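PDB 3M34: transketolase, which binds thiamine diphosphate between the two subunits of its assembly, as a multidomain member of the transketolase family. Local coordinates for residues I392-M397 against S414-I419; F418-Y423 against P454-I459. All coordinates share one frame; numbering follows the deposited sequence.

Contact 1. Residues I392-M397 against S414-I419. With TPP (thiamine diphosphate), chain F.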
loop_
_atom_site.group_PDB
_atom_site.type_symbol
_atom_site.label_atom_id
_atom_site.label_comp_id
_atom_site.label_asym_id
_atom_site.label_seq_id
_atom_site.Cartn_x
_atom_site.Cartn_y
_atom_site.Cartn_z
ATOM N N ILE A 392 5.532 13.513 -2.541
ATOM C CA ILE A 392 4.866 12.657 -1.591
ATOM C C ILE A 392 4.106 11.533 -2.369
ATOM O O ILE A 392 2.866 11.515 -2.452
ATOM C CB ILE A 392 3.958 13.443 -0.603
ATOM C CG1 ILE A 392 4.733 14.543 0.162
ATOM C CG2 ILE A 392 3.392 12.442 0.470
ATOM C CD1 ILE A 392 4.990 15.845 -0.645
ATOM N N ARG A 393 4.892 10.604 -2.925
ATOM C CA ARG A 393 4.457 9.645 -3.921
ATOM C C ARG A 393 5.221 8.334 -3.700
ATOM O O ARG A 393 5.989 7.885 -4.528
ATOM C CB ARG A 393 4.728 10.193 -5.344
ATOM C CG ARG A 393 4.099 11.508 -5.671
ATOM C CD ARG A 393 4.385 11.762 -7.116
ATOM N NE ARG A 393 3.890 13.042 -7.586
ATOM C CZ ARG A 393 4.627 14.146 -7.670
ATOM N NH1 ARG A 393 5.888 14.171 -7.329
ATOM N NH2 ARG A 393 4.056 15.245 -8.204
ATOM N N GLU A 394 5.056 7.744 -2.525
ATOM C CA GLU A 394 5.883 6.608 -2.167
ATOM C C GLU A 394 5.693 5.467 -3.196
ATOM O O GLU A 394 6.671 4.814 -3.585
ATOM C CB GLU A 394 5.553 6.054 -0.766
ATOM C CG GLU A 394 5.798 6.947 0.370
ATOM C CD GLU A 394 4.734 7.967 0.631
ATOM O OE1 GLU A 394 3.637 7.890 -0.003
ATOM O OE2 GLU A 394 4.993 8.792 1.517
ATOM N N HIS A 395 4.442 5.177 -3.568
ATOM C CA HIS A 395 4.143 4.026 -4.426
ATOM C C HIS A 395 4.767 4.209 -5.809
ATOM O O HIS A 395 5.518 3.354 -6.307
ATOM C CB HIS A 395 2.649 3.830 -4.502
ATOM C CG HIS A 395 2.189 2.472 -4.886
ATOM N ND1 HIS A 395 3.001 1.369 -5.127
ATOM C CD2 HIS A 395 0.909 2.053 -5.036
ATOM C CE1 HIS A 395 2.208 0.336 -5.408
ATOM N NE2 HIS A 395 0.950 0.728 -5.323
ATOM N N ALA A 396 4.500 5.336 -6.444
ATOM C CA ALA A 396 5.103 5.586 -7.736
ATOM C C ALA A 396 6.602 5.684 -7.662
ATOM O O ALA A 396 7.279 5.191 -8.553
ATOM C CB ALA A 396 4.516 6.869 -8.363
HETATM N N MSE A 397 7.176 6.217 -6.579
HETATM C CA MSE A 397 8.636 6.175 -6.415
HETATM C C MSE A 397 9.154 4.773 -6.557
HETATM O O MSE A 397 10.124 4.535 -7.295
HETATM C CB MSE A 397 9.093 6.727 -5.049
HETATM C CG MSE A 397 10.549 6.434 -4.645
HETATM SE SE MSE A 397 10.960 7.350 -2.991
HETATM C CE MSE A 397 9.833 6.119 -1.814
ATOM N N SER A 414 15.141 3.961 -3.114
ATOM C CA SER A 414 13.883 4.567 -2.750
ATOM C C SER A 414 13.877 4.732 -1.227
ATOM O O SER A 414 14.236 3.801 -0.498
ATOM C CB SER A 414 12.705 3.656 -3.060
ATOM O OG SER A 414 12.599 3.417 -4.440
ATOM N N ALA A 415 13.466 5.887 -0.762
ATOM C CA ALA A 415 13.536 6.186 0.683
ATOM C C ALA A 415 12.249 6.809 1.213
ATOM O O ALA A 415 11.648 7.707 0.606
ATOM C CB ALA A 415 14.730 7.127 0.992
ATOM N N THR A 416 11.853 6.342 2.396
ATOM C CA THR A 416 10.798 6.978 3.143
ATOM C C THR A 416 10.926 6.536 4.626
ATOM O O THR A 416 11.788 5.754 4.964
ATOM C CB THR A 416 9.355 6.683 2.581
ATOM O OG1 THR A 416 8.342 7.448 3.306
ATOM C CG2 THR A 416 9.049 5.168 2.475
ATOM N N PHE A 417 9.990 6.997 5.453
ATOM C CA PHE A 417 9.859 6.434 6.827
ATOM C C PHE A 417 9.338 5.003 6.732
ATOM O O PHE A 417 8.509 4.635 5.882
ATOM C CB PHE A 417 8.855 7.195 7.714
ATOM C CG PHE A 417 9.221 8.646 8.040
ATOM C CD1 PHE A 417 10.554 9.057 8.164
ATOM C CD2 PHE A 417 8.205 9.588 8.238
ATOM C CE1 PHE A 417 10.863 10.372 8.484
ATOM C CE2 PHE A 417 8.506 10.927 8.551
ATOM C CZ PHE A 417 9.860 11.305 8.689
ATOM N N PHE A 418 9.811 4.156 7.637
ATOM C CA PHE A 418 9.450 2.759 7.582
ATOM C C PHE A 418 7.939 2.567 7.678
ATOM O O PHE A 418 7.410 1.692 7.025
ATOM C CB PHE A 418 10.158 2.016 8.720
ATOM C CG PHE A 418 10.101 0.504 8.696
ATOM C CD1 PHE A 418 10.036 -0.242 7.531
ATOM C CD2 PHE A 418 10.218 -0.205 9.887
ATOM C CE1 PHE A 418 10.067 -1.608 7.552
ATOM C CE2 PHE A 418 10.289 -1.551 9.894
ATOM C CZ PHE A 418 10.185 -2.273 8.741
ATOM N N ILE A 419 7.231 3.395 8.461
ATOM C CA ILE A 419 5.753 3.270 8.523
ATOM C C ILE A 419 5.127 3.408 7.130
ATOM O O ILE A 419 4.161 2.714 6.804
ATOM C CB ILE A 419 5.114 4.225 9.561
ATOM C CG1 ILE A 419 3.624 3.902 9.746
ATOM C CG2 ILE A 419 5.373 5.639 9.227
ATOM C CD1 ILE A 419 3.326 2.435 9.994
HETATM N "N1'" TPP F . 4.165 10.140 3.698
HETATM C "C2'" TPP F . 2.889 9.940 4.148
HETATM C CM2 TPP F . 1.982 8.909 3.457
HETATM N "N3'" TPP F . 2.480 10.560 5.278
HETATM C "C4'" TPP F . 3.295 11.411 5.929
HETATM N "N4'" TPP F . 2.876 12.012 7.051
HETATM C "C5'" TPP F . 4.601 11.686 5.443
HETATM C "C6'" TPP F . 4.990 10.981 4.319
HETATM C "C7'" TPP F . 5.569 12.661 6.128
HETATM N N3 TPP F . 5.135 14.069 5.924
HETATM C C2 TPP F . 4.443 14.769 6.855
HETATM S S1 TPP F . 3.997 16.303 6.219
HETATM C C5 TPP F . 4.967 16.092 4.820
HETATM C C4 TPP F . 5.423 14.777 4.816
HETATM C CM4 TPP F . 6.276 14.226 3.689
HETATM C C6 TPP F . 5.061 17.196 3.817
HETATM C C7 TPP F . 3.634 17.636 3.702
HETATM O O7 TPP F . 3.651 18.889 3.336
HETATM P PA TPP F . 2.440 19.692 3.381
HETATM O O1A TPP F . 2.967 20.337 2.154
HETATM O O2A TPP F . 1.464 18.626 3.185
HETATM O O3A TPP F . 2.822 20.147 4.715
HETATM P PB TPP F . 2.964 21.678 5.221
HETATM O O1B TPP F . 4.467 21.624 5.161
HETATM O O2B TPP F . 2.850 22.791 4.127
HETATM O O3B TPP F . 2.793 21.913 6.609
HETATM O O HOH W 1 7.381 9.733 2.413
#

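Contact 2. Residues F418-Y423 against P454-I459. With TPP (thiamine diphosphate), chain F.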
loop_
_atom_site.group_PDB
_atom_site.type_symbol
_atom_site.label_atom_id
_atom_site.label_comp_id
_atom_site.label_asym_id
_atom_site.label_seq_id
_atom_site.Cartn_x
_atom_site.Cartn_y
_atom_site.Cartn_z
ATOM N N PHE A 418 9.811 4.156 7.637
ATOM C CA PHE A 418 9.450 2.759 7.582
ATOM C C PHE A 418 7.939 2.567 7.678
ATOM O O PHE A 418 7.410 1.692 7.025
ATOM C CB PHE A 418 10.158 2.016 8.720
ATOM C CG PHE A 418 10.101 0.504 8.696
ATOM C CD1 PHE A 418 10.036 -0.242 7.531
ATOM C CD2 PHE A 418 10.218 -0.205 9.887
ATOM C CE1 PHE A 418 10.067 -1.608 7.552
ATOM C CE2 PHE A 418 10.289 -1.551 9.894
ATOM C CZ PHE A 418 10.185 -2.273 8.741
ATOM N N ILE A 419 7.231 3.395 8.461
ATOM C CA ILE A 419 5.753 3.270 8.523
ATOM C C ILE A 419 5.127 3.408 7.130
ATOM O O ILE A 419 4.161 2.714 6.804
ATOM C CB ILE A 419 5.114 4.225 9.561
ATOM C CG1 ILE A 419 3.624 3.902 9.746
ATOM C CG2 ILE A 419 5.373 5.639 9.227
ATOM C CD1 ILE A 419 3.326 2.435 9.994
ATOM N N PHE A 420 5.695 4.300 6.304
ATOM C CA PHE A 420 5.144 4.530 4.981
ATOM C C PHE A 420 5.678 3.636 3.918
ATOM O O PHE A 420 5.255 3.713 2.726
ATOM C CB PHE A 420 5.142 6.007 4.633
ATOM C CG PHE A 420 4.472 6.850 5.694
ATOM C CD1 PHE A 420 3.251 6.466 6.202
ATOM C CD2 PHE A 420 5.079 7.954 6.230
ATOM C CE1 PHE A 420 2.632 7.195 7.189
ATOM C CE2 PHE A 420 4.458 8.687 7.208
ATOM C CZ PHE A 420 3.230 8.270 7.699
ATOM N N SER A 421 6.457 2.648 4.330
ATOM C CA SER A 421 6.752 1.515 3.448
ATOM C C SER A 421 5.445 0.871 3.008
ATOM O O SER A 421 5.350 0.330 1.937
ATOM C CB SER A 421 7.675 0.498 4.113
ATOM O OG SER A 421 7.031 -0.190 5.180
ATOM N N GLU A 422 4.394 0.920 3.830
ATOM C CA GLU A 422 3.120 0.303 3.485
ATOM C C GLU A 422 2.510 0.890 2.212
ATOM O O GLU A 422 1.719 0.233 1.566
ATOM C CB GLU A 422 2.136 0.371 4.639
ATOM C CG GLU A 422 2.680 -0.424 5.818
ATOM C CD GLU A 422 1.660 -0.853 6.833
ATOM O OE1 GLU A 422 0.649 -0.123 7.046
ATOM O OE2 GLU A 422 1.921 -1.922 7.482
ATOM N N TYR A 423 2.798 2.156 1.934
ATOM C CA TYR A 423 2.277 2.846 0.745
ATOM C C TYR A 423 2.934 2.304 -0.512
ATOM O O TYR A 423 2.323 2.384 -1.577
ATOM C CB TYR A 423 2.463 4.362 0.801
ATOM C CG TYR A 423 1.432 5.142 1.580
ATOM C CD1 TYR A 423 1.283 4.992 2.956
ATOM C CD2 TYR A 423 0.687 6.154 0.965
ATOM C CE1 TYR A 423 0.377 5.737 3.651
ATOM C CE2 TYR A 423 -0.235 6.890 1.669
ATOM C CZ TYR A 423 -0.367 6.713 2.996
ATOM O OH TYR A 423 -1.284 7.480 3.696
ATOM N N PRO A 454 1.442 6.985 17.288
ATOM C CA PRO A 454 1.265 5.615 16.797
ATOM C C PRO A 454 1.055 5.533 15.293
ATOM O O PRO A 454 1.425 4.505 14.649
ATOM C CB PRO A 454 0.017 5.110 17.582
ATOM C CG PRO A 454 -0.641 6.308 18.093
ATOM C CD PRO A 454 0.487 7.283 18.378
ATOM N N THR A 455 0.499 6.571 14.658
ATOM C CA THR A 455 0.418 6.507 13.183
ATOM C C THR A 455 1.771 6.565 12.515
ATOM O O THR A 455 1.882 6.226 11.335
ATOM C CB THR A 455 -0.403 7.681 12.561
ATOM O OG1 THR A 455 0.123 8.933 13.005
ATOM C CG2 THR A 455 -1.869 7.586 12.920
ATOM N N HIS A 456 2.813 6.947 13.253
ATOM C CA HIS A 456 4.162 7.117 12.702
ATOM C C HIS A 456 5.153 6.124 13.304
ATOM O O HIS A 456 6.355 6.264 13.089
ATOM C CB HIS A 456 4.628 8.534 12.921
ATOM C CG HIS A 456 3.970 9.503 11.988
ATOM N ND1 HIS A 456 4.680 10.306 11.123
ATOM C CD2 HIS A 456 2.678 9.829 11.846
ATOM C CE1 HIS A 456 3.814 11.037 10.434
ATOM N NE2 HIS A 456 2.600 10.761 10.847
ATOM N N GLN A 457 4.651 5.168 14.080
ATOM C CA GLN A 457 5.511 4.231 14.800
ATOM C C GLN A 457 5.275 2.839 14.233
ATOM O O GLN A 457 4.209 2.206 14.478
ATOM C CB GLN A 457 5.251 4.273 16.303
ATOM C CG GLN A 457 5.686 5.558 16.973
ATOM C CD GLN A 457 5.158 5.759 18.344
ATOM O OE1 GLN A 457 4.279 5.049 18.792
ATOM N NE2 GLN A 457 5.619 6.813 19.002
ATOM N N PRO A 458 6.276 2.307 13.517
ATOM C CA PRO A 458 6.151 0.953 12.984
ATOM C C PRO A 458 5.964 -0.088 14.077
ATOM O O PRO A 458 6.491 0.087 15.163
ATOM C CB PRO A 458 7.519 0.728 12.296
ATOM C CG PRO A 458 7.939 2.108 11.939
ATOM C CD PRO A 458 7.561 2.943 13.097
ATOM N N ILE A 459 5.206 -1.127 13.747
ATOM C CA ILE A 459 4.944 -2.261 14.668
ATOM C C ILE A 459 5.044 -3.564 13.918
ATOM O O ILE A 459 5.846 -4.457 14.289
ATOM C CB ILE A 459 3.544 -2.125 15.382
ATOM C CG1 ILE A 459 3.455 -0.829 16.185
ATOM C CG2 ILE A 459 3.362 -3.358 16.320
ATOM C CD1 ILE A 459 4.269 -0.768 17.490
HETATM N "N1'" TPP F . 4.165 10.140 3.698
HETATM C "C2'" TPP F . 2.889 9.940 4.148
HETATM C CM2 TPP F . 1.982 8.909 3.457
HETATM N "N3'" TPP F . 2.480 10.560 5.278
HETATM C "C4'" TPP F . 3.295 11.411 5.929
HETATM N "N4'" TPP F . 2.876 12.012 7.051
HETATM C "C5'" TPP F . 4.601 11.686 5.443
HETATM C "C6'" TPP F . 4.990 10.981 4.319
HETATM C "C7'" TPP F . 5.569 12.661 6.128
HETATM N N3 TPP F . 5.135 14.069 5.924
HETATM C C2 TPP F . 4.443 14.769 6.855
HETATM S S1 TPP F . 3.997 16.303 6.219
HETATM C C5 TPP F . 4.967 16.092 4.820
HETATM C C4 TPP F . 5.423 14.777 4.816
HETATM C CM4 TPP F . 6.276 14.226 3.689
HETATM C C6 TPP F . 5.061 17.196 3.817
HETATM C C7 TPP F . 3.634 17.636 3.702
HETATM O O7 TPP F . 3.651 18.889 3.336
HETATM P PA TPP F . 2.440 19.692 3.381
HETATM O O1A TPP F . 2.967 20.337 2.154
HETATM O O2A TPP F . 1.464 18.626 3.185
HETATM O O3A TPP F . 2.822 20.147 4.715
HETATM P PB TPP F . 2.964 21.678 5.221
HETATM O O1B TPP F . 4.467 21.624 5.161
HETATM O O2B TPP F . 2.850 22.791 4.127
HETATM O O3B TPP F . 2.793 21.913 6.609
HETATM O O HOH W 2 8.287 5.268 10.478
#

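Contact 1. Residues I392-M397 against S414-I419
M397, a selenomethionine in the first turn of helix 394-407, reaches across to the end of strand 411-417. Its CB is aimed at the strand. CG, anti to the backbone N (chi1 166°), lies 3.7 Å from S414 OG, whose own polar partners are H438 and N401. The chain then runs extended to SE, 3.7 Å from both A415 N and A415 O, and bends at its last torsion (72°) so that the methyl CE comes within 3.4 Å of A415 O. The outer half of the side chain thus packs against the A415 backbone, its tip also near T416 CB.

At the first residue of the same helix, E394 crosses T416 at about a right angle, with E394 CG 3.9 Å from T416 OG1. Beyond CG the chain is bent (chi2 81°) and carries the carboxylate to the cofactor, where E394 OE2 sits 2.7 Å from N1' of thiamine diphosphate. A water ties the two residues together: it donates to E394 OE2 at 2.7 Å and accepts from T416 OG1 at 2.6 Å, making T416 a second-shell partner of the carboxylate. The other oxygen, E394 OE1, lies close to E160 OE2 of the second subunit. A helix-borne glutamate meeting N1' of the aminopyrimidine is the hallmark of cofactor sites in thiamine diphosphate-dependent enzymes, here within the pyrimidine binding domain.

Contact 2. Residues F418-Y423 against P454-I459
The F420 ring is enclosed on both faces, and its edge is turned to H456. Over one face lies the aminopyrimidine of thiamine diphosphate, with N3' 3.3 Å above the F420 plane and offset toward the rim; over the centre of the opposite face sits I419 CG2, at 3.5 Å. At the edge F420 CZ points to the face of H456 in a T-shaped pair, the ring centroids 5.3 Å apart and the planes at 84°. H456 CE1 also comes within 3.6 Å of N4' of the cofactor, while H456 ND1 is buried with no partner in the model. Y423 turns a ring face to the cofactor methyl CM2, which stands 3.3 Å above it.

With CG1 anti to the backbone N (chi1 -171°), I419 sends that branch to 3.3 Å from T455 O and leaves CG2 between F420 and the backbone of H456. P458 closes the other end, its CB 3.7 Å from F418 CD2. A water accepts from I419 N and donates weakly to H456 O. F418 O accepts from both S421 N and S421 OG, so two bonds grip this carbonyl where the chain turns into helix 421-434.

R429 of the second subunit bonds P454 O and Q457 O. The contact thus lies between the turn joining strand 411-417 to helix 421-434 and the loop from strand 439-443 to helix 461-467, where Q461 and F465 pack on F418.

How the contacts relate
Contacts 1 and 2 are centred 11 Å apart in the pyrimidine binding domain and share F418 and I419. In chain order come the start of helix 394-407, the end of strand 411-417, the turn into helix 421-434, and the loop leading to helix 461-467. Strands 411-417 and 439-443 are neighbours in the parallel six-stranded sheet, and helix 421-434 connects them in a beta-alpha-beta crossover, presumably right-handed as is usual. The contacts also touch directly: H395 CB lies 3.3 Å from Y423 O, and T416 CG2 packs near S421 N. Together they line one side of the aminopyrimidine pocket of one thiamine diphosphate, which the second subunit also binds, so the site is built from both chains.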